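Local structure of versicolorin reductase (Brucella melitensis, 4NIM) at residues Ile189-Asn195 and Met252-Asn258; Leu74-Cys80 and Ala122-Ala127. The protein is a probable NAD(P)-dependent oxidoreductase of the short-chain dehydrogenase/reductase family, possibly a versicolorin-type reductase. All blocks are in the same frame, centred on the assembly; numbering follows the deposited sequence.

Interaction 1: residues Ile189-Asn195 and Met252-Asn258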
loop_
_atom_site.group_PDB
_atom_site.type_symbol
_atom_site.label_atom_id
_atom_site.label_comp_id
_atom_site.label_asym_id
_atom_site.label_seq_id
_atom_site.Cartn_x
_atom_site.Cartn_y
_atom_site.Cartn_z
ATOM N N ILE A 189 9.421 14.393 -3.354
ATOM C CA ILE A 189 8.690 13.157 -3.469
ATOM C C ILE A 189 8.367 12.719 -2.051
ATOM O O ILE A 189 9.303 12.544 -1.220
ATOM C CB ILE A 189 9.477 12.050 -4.195
ATOM C CG1 ILE A 189 9.786 12.464 -5.618
ATOM C CG2 ILE A 189 8.669 10.746 -4.140
ATOM C CD1 ILE A 189 10.890 11.658 -6.310
ATOM N N ARG A 190 7.074 12.505 -1.765
ATOM C CA ARG A 190 6.641 12.300 -0.384
ATOM C C ARG A 190 6.287 10.842 -0.225
ATOM O O ARG A 190 5.729 10.264 -1.155
ATOM C CB ARG A 190 5.447 13.169 -0.042
ATOM C CG ARG A 190 5.795 14.624 -0.195
ATOM C CD ARG A 190 4.655 15.519 0.228
ATOM N NE ARG A 190 3.417 15.226 -0.476
ATOM C CZ ARG A 190 2.327 14.664 0.062
ATOM N NH1 ARG A 190 2.272 14.306 1.347
ATOM N NH2 ARG A 190 1.229 14.542 -0.686
ATOM N N VAL A 191 6.745 10.244 0.865
ATOM C CA VAL A 191 6.497 8.823 1.168
ATOM C C VAL A 191 6.025 8.676 2.616
ATOM O O VAL A 191 6.775 8.951 3.556
ATOM C CB VAL A 191 7.753 7.972 0.966
ATOM C CG1 VAL A 191 7.399 6.483 1.011
ATOM C CG2 VAL A 191 8.452 8.333 -0.361
ATOM N N ASN A 192 4.813 8.200 2.783
ATOM C CA ASN A 192 4.188 8.107 4.082
ATOM C C ASN A 192 3.564 6.751 4.258
ATOM O O ASN A 192 3.278 6.030 3.267
ATOM C CB ASN A 192 3.132 9.182 4.242
ATOM C CG ASN A 192 3.720 10.562 4.306
ATOM O OD1 ASN A 192 4.361 10.946 5.282
ATOM N ND2 ASN A 192 3.460 11.333 3.274
ATOM N N SER A 193 3.372 6.389 5.522
ATOM C CA SER A 193 2.781 5.107 5.847
ATOM C C SER A 193 1.494 5.227 6.633
ATOM O O SER A 193 1.380 6.066 7.506
ATOM C CB SER A 193 3.804 4.286 6.700
ATOM O OG SER A 193 3.230 3.028 7.001
ATOM N N LEU A 194 0.548 4.359 6.319
ATOM C CA LEU A 194 -0.679 4.266 7.066
ATOM C C LEU A 194 -0.710 2.885 7.692
ATOM O O LEU A 194 -0.702 1.875 6.974
ATOM C CB LEU A 194 -1.902 4.503 6.162
ATOM C CG LEU A 194 -3.211 4.604 6.945
ATOM C CD1 LEU A 194 -3.278 5.905 7.731
ATOM C CD2 LEU A 194 -4.399 4.501 5.978
ATOM N N ASN A 195 -0.714 2.834 9.025
ATOM C CA ASN A 195 -0.505 1.567 9.716
ATOM C C ASN A 195 -1.841 1.104 10.266
ATOM O O ASN A 195 -2.292 1.571 11.314
ATOM C CB ASN A 195 0.547 1.651 10.819
ATOM C CG ASN A 195 1.950 1.811 10.272
ATOM O OD1 ASN A 195 2.206 2.727 9.484
ATOM N ND2 ASN A 195 2.871 0.959 10.726
ATOM N N MET A 252 4.085 16.807 4.135
ATOM C CA MET A 252 4.244 15.630 4.951
ATOM C C MET A 252 4.930 14.479 4.237
ATOM O O MET A 252 4.481 14.056 3.172
ATOM C CB MET A 252 2.863 15.172 5.432
ATOM C CG MET A 252 2.865 14.087 6.419
ATOM S SD MET A 252 1.188 13.512 6.849
ATOM C CE MET A 252 0.425 14.999 7.454
ATOM N N THR A 253 5.985 13.921 4.886
ATOM C CA THR A 253 6.709 12.799 4.347
ATOM C C THR A 253 7.472 12.086 5.469
ATOM O O THR A 253 7.894 12.712 6.450
ATOM C CB THR A 253 7.683 13.286 3.268
ATOM O OG1 THR A 253 8.318 12.196 2.607
ATOM C CG2 THR A 253 8.735 14.234 3.833
ATOM N N GLY A 254 7.541 10.771 5.369
ATOM C CA GLY A 254 8.217 9.990 6.403
ATOM C C GLY A 254 7.336 9.707 7.614
ATOM O O GLY A 254 7.790 9.161 8.600
ATOM N N ALA A 255 6.056 10.012 7.499
ATOM C CA ALA A 255 5.157 9.825 8.640
ATOM C C ALA A 255 4.737 8.395 8.714
ATOM O O ALA A 255 4.592 7.737 7.682
ATOM C CB ALA A 255 3.962 10.746 8.525
ATOM N N ILE A 256 4.593 7.908 9.947
ATOM C CA ILE A 256 4.052 6.581 10.262
ATOM C C ILE A 256 2.754 6.875 10.995
ATOM O O ILE A 256 2.774 7.352 12.121
ATOM C CB ILE A 256 5.026 5.777 11.186
ATOM C CG1 ILE A 256 6.394 5.537 10.531
ATOM C CG2 ILE A 256 4.373 4.459 11.635
ATOM C CD1 ILE A 256 6.376 4.934 9.160
ATOM N N VAL A 257 1.617 6.755 10.297
ATOM C CA VAL A 257 0.336 7.184 10.806
ATOM C C VAL A 257 -0.478 5.948 11.224
ATOM O O VAL A 257 -0.961 5.157 10.380
ATOM C CB VAL A 257 -0.409 7.963 9.716
ATOM C CG1 VAL A 257 -1.733 8.495 10.221
ATOM C CG2 VAL A 257 0.497 9.082 9.154
ATOM N N ASN A 258 -0.651 5.790 12.507
ATOM C CA ASN A 258 -1.417 4.657 13.047
ATOM C C ASN A 258 -2.890 4.875 12.817
ATOM O O ASN A 258 -3.423 5.928 13.140
ATOM C CB ASN A 258 -1.161 4.485 14.513
ATOM C CG ASN A 258 0.271 4.137 14.812
ATOM O OD1 ASN A 258 1.088 5.007 15.184
ATOM N ND2 ASN A 258 0.626 2.933 14.541
HETATM O O HOH W 1 10.442 12.966 1.078
#
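Eight direct hydrogen bonds join I189-N195 to M252-N258, and they fall into two sets. Where the strands run parallel (21° between strand directions, axes 4.6 Å apart at closest), main chain meets main chain: S193 N to A255 O (2.8 Å), V257 N to S193 O (2.9 Å) and N195 N to V257 O (2.7 Å). S193 thus uses both its amide and its carbonyl across the gap, as expected for parallel pairing, with bridges S193-I256, L194-V257 and N195-N258.

Before the edge strand 256-259 begins, side chains take over part of the task. V191 N donates to T253 OG1 (3.1 Å), while V191 O accepts from G254 N (2.7 Å). N192 works both ways: its OD1 receives A255 N (2.9 Å) and its ND2 donates to M252 O (2.9 Å). That carbonyl takes a second bond, from R190 NH1 (2.9 Å). I189 O, beyond direct reach at 4.0 Å from T253 OG1, is bridged to it by water 1, which donates to I189 O (2.6 Å) and accepts from T253 OG1 (2.7 Å).

S193 OG donates to N195 OD1 (2.7 Å), and N195 ND2 donates to D174 OD2 and S153 O. Side-chain amide, hydroxyl and guanidinium groups therefore satisfy main-chain polar groups of the irregular approach, extending the attachment of the last Rossmann strand beyond its regular pairing.

Interaction 2: residues Leu74-Cys80 and Ala122-Ala127; sequences LENVEDC and AVNTRA
A127 packs at the apolar centre, its CB 3.6 Å from C80 SG and 4.1 Å from L74 CB; the CA-CB bonds of all three residues point toward the opposite segment. L74, in the m,t rotamer, extends CD1 to 4.4 Å from V123 CG1. V123 CG2 (chi1 t) also meets E75 CG at 3.7 Å, and E75 CG lies 4.1 Å from A122 CB. The closest CA pair is E75-A122, 5.1 Å.

L74 and E75 have turn-like backbone angles (-66/-11 and -70/-19), then N76 at -96/114 leads into helix 77-91. N76 is its N-cap: OD1 accepts from E78 N (2.8 Å). This places the entrance of one Rossmann-fold helix against helix 114-142, which widens to a pi-type turn at 122-126, with A127 N bonded to A122 O (2.9 Å). Such a break, with N124 beside Y166 and K170, is consistent with the Asn-Ser-Tyr-Lys tetrad of classical SDR enzymes.

Outward, R126 NE (chi1 t, chi2 t, chi3 p) is 3.5 Å from V77 CG2, and R126 NH2 donates to E75 O at 2.6 Å. Beside this bond, water 2 donates to L74 O (2.9 Å) and A122 O (2.7 Å) and accepts from R126 NE (2.9 Å).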
loop_
_atom_site.group_PDB
_atom_site.type_symbol
_atom_site.label_atom_id
_atom_site.label_comp_id
_atom_site.label_asym_id
_atom_site.label_seq_id
_atom_site.Cartn_x
_atom_site.Cartn_y
_atom_site.Cartn_z
ATOM N N LEU A 74 2.815 -10.577 -7.268
ATOM C CA LEU A 74 3.729 -9.592 -6.683
ATOM C C LEU A 74 5.001 -10.215 -6.088
ATOM O O LEU A 74 5.976 -9.502 -5.815
ATOM C CB LEU A 74 3.023 -8.731 -5.625
ATOM C CG LEU A 74 1.992 -7.738 -6.101
ATOM C CD1 LEU A 74 1.367 -7.046 -4.887
ATOM C CD2 LEU A 74 2.608 -6.729 -7.065
ATOM N N GLU A 75 5.025 -11.530 -5.962
ATOM C CA GLU A 75 6.289 -12.224 -5.513
ATOM C C GLU A 75 7.343 -12.158 -6.586
ATOM O O GLU A 75 8.524 -12.364 -6.330
ATOM C CB GLU A 75 6.027 -13.679 -5.175
ATOM C CG GLU A 75 5.078 -13.833 -4.008
ATOM C CD GLU A 75 4.770 -15.291 -3.695
ATOM O OE1 GLU A 75 5.696 -16.153 -3.782
ATOM O OE2 GLU A 75 3.597 -15.561 -3.359
ATOM N N ASN A 76 6.908 -11.900 -7.808
ATOM C CA ASN A 76 7.820 -11.814 -8.930
ATOM C C ASN A 76 8.190 -10.342 -9.172
ATOM O O ASN A 76 7.341 -9.526 -9.591
ATOM C CB ASN A 76 7.188 -12.464 -10.164
ATOM C CG ASN A 76 8.073 -12.415 -11.409
ATOM O OD1 ASN A 76 8.956 -11.581 -11.549
ATOM N ND2 ASN A 76 7.787 -13.298 -12.354
ATOM N N VAL A 77 9.458 -10.021 -8.948
ATOM C CA VAL A 77 9.925 -8.643 -9.078
ATOM C C VAL A 77 9.692 -8.057 -10.500
ATOM O O VAL A 77 9.412 -6.879 -10.656
ATOM C CB VAL A 77 11.385 -8.500 -8.614
ATOM C CG1 VAL A 77 11.927 -7.089 -8.851
ATOM C CG2 VAL A 77 11.479 -8.799 -7.116
ATOM N N GLU A 78 9.763 -8.887 -11.535
ATOM C CA GLU A 78 9.525 -8.405 -12.906
ATOM C C GLU A 78 8.061 -7.969 -13.105
ATOM O O GLU A 78 7.781 -7.058 -13.879
ATOM C CB GLU A 78 9.937 -9.500 -13.935
ATOM C CG GLU A 78 10.533 -8.935 -15.219
ATOM C CD GLU A 78 10.857 -10.018 -16.264
ATOM O OE1 GLU A 78 11.251 -11.163 -15.880
ATOM O OE2 GLU A 78 10.699 -9.735 -17.477
ATOM N N ASP A 79 7.133 -8.644 -12.418
ATOM C CA ASP A 79 5.722 -8.272 -12.410
ATOM C C ASP A 79 5.554 -6.911 -11.720
ATOM O O ASP A 79 4.819 -6.024 -12.202
ATOM C CB ASP A 79 4.863 -9.329 -11.719
ATOM C CG ASP A 79 4.558 -10.515 -12.593
ATOM O OD1 ASP A 79 5.029 -10.583 -13.762
ATOM O OD2 ASP A 79 3.775 -11.373 -12.133
ATOM N N CYS A 80 6.271 -6.719 -10.634
ATOM C CA CYS A 80 6.291 -5.436 -9.944
ATOM C C CYS A 80 6.723 -4.326 -10.879
ATOM O O CYS A 80 6.054 -3.277 -10.989
ATOM C CB CYS A 80 7.221 -5.476 -8.712
ATOM S SG CYS A 80 6.567 -6.591 -7.436
ATOM N N ALA A 122 8.315 -11.145 0.408
ATOM C CA ALA A 122 8.244 -10.863 -0.986
ATOM C C ALA A 122 7.084 -9.896 -1.300
ATOM O O ALA A 122 7.267 -8.948 -2.079
ATOM C CB ALA A 122 8.078 -12.145 -1.805
ATOM N N VAL A 123 5.916 -10.119 -0.705
ATOM C CA VAL A 123 4.734 -9.313 -1.046
ATOM C C VAL A 123 4.704 -8.060 -0.166
ATOM O O VAL A 123 4.381 -7.002 -0.645
ATOM C CB VAL A 123 3.400 -10.092 -0.901
ATOM C CG1 VAL A 123 2.184 -9.188 -1.153
ATOM C CG2 VAL A 123 3.383 -11.288 -1.856
ATOM N N ASN A 124 5.066 -8.191 1.112
ATOM C CA ASN A 124 4.847 -7.083 2.064
ATOM C C ASN A 124 6.003 -6.058 2.102
ATOM O O ASN A 124 5.792 -4.917 2.550
ATOM C CB ASN A 124 4.563 -7.579 3.454
ATOM C CG ASN A 124 3.285 -8.363 3.538
ATOM O OD1 ASN A 124 2.404 -8.238 2.681
ATOM N ND2 ASN A 124 3.134 -9.097 4.594
ATOM N N THR A 125 7.175 -6.443 1.599
ATOM C CA THR A 125 8.375 -5.640 1.750
ATOM C C THR A 125 9.094 -5.480 0.433
ATOM O O THR A 125 9.423 -4.357 0.049
ATOM C CB THR A 125 9.362 -6.266 2.821
ATOM O OG1 THR A 125 8.643 -6.659 4.020
ATOM C CG2 THR A 125 10.376 -5.259 3.173
ATOM N N ARG A 126 9.408 -6.590 -0.247
ATOM C CA ARG A 126 10.159 -6.528 -1.508
ATOM C C ARG A 126 9.316 -5.870 -2.649
ATOM O O ARG A 126 9.827 -5.057 -3.442
ATOM C CB ARG A 126 10.606 -7.929 -1.928
ATOM C CG ARG A 126 11.613 -7.915 -3.062
ATOM C CD ARG A 126 12.196 -9.284 -3.310
ATOM N NE ARG A 126 11.254 -10.186 -3.929
ATOM C CZ ARG A 126 11.409 -11.502 -3.998
ATOM N NH1 ARG A 126 12.478 -12.078 -3.461
ATOM N NH2 ARG A 126 10.488 -12.261 -4.565
ATOM N N ALA A 127 8.061 -6.252 -2.745
ATOM C CA ALA A 127 7.198 -5.661 -3.787
ATOM C C ALA A 127 7.118 -4.142 -3.607
ATOM O O ALA A 127 7.447 -3.418 -4.548
ATOM C CB ALA A 127 5.863 -6.341 -3.868
HETATM O O HOH W 2 8.554 -9.302 -4.475
#

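How the interactions relate
Both contacts belong to one Rossmann-type domain built on a seven-stranded parallel sheet of order 3-2-1-4-5-6-7. The centres of interaction 1 and interaction 2 are about 21 Å apart, and the nearest atoms of interaction 1 and interaction 2 about 9 Å. Along the chain interaction 2 closes before interaction 1 opens. Interaction 2 sets the loop and first turn of helix 77-91, which follows outermost strand 66-71, against helix 114-142; interaction 1 adds strand 256-259 at the opposite edge of the sheet. Helix 164-183 borders both: N124 touches Y166 and K170, consistent with the SDR active site, and S193 touches T177. Both contacts thus flank the helix that probably carries the catalytic Tyr and Lys.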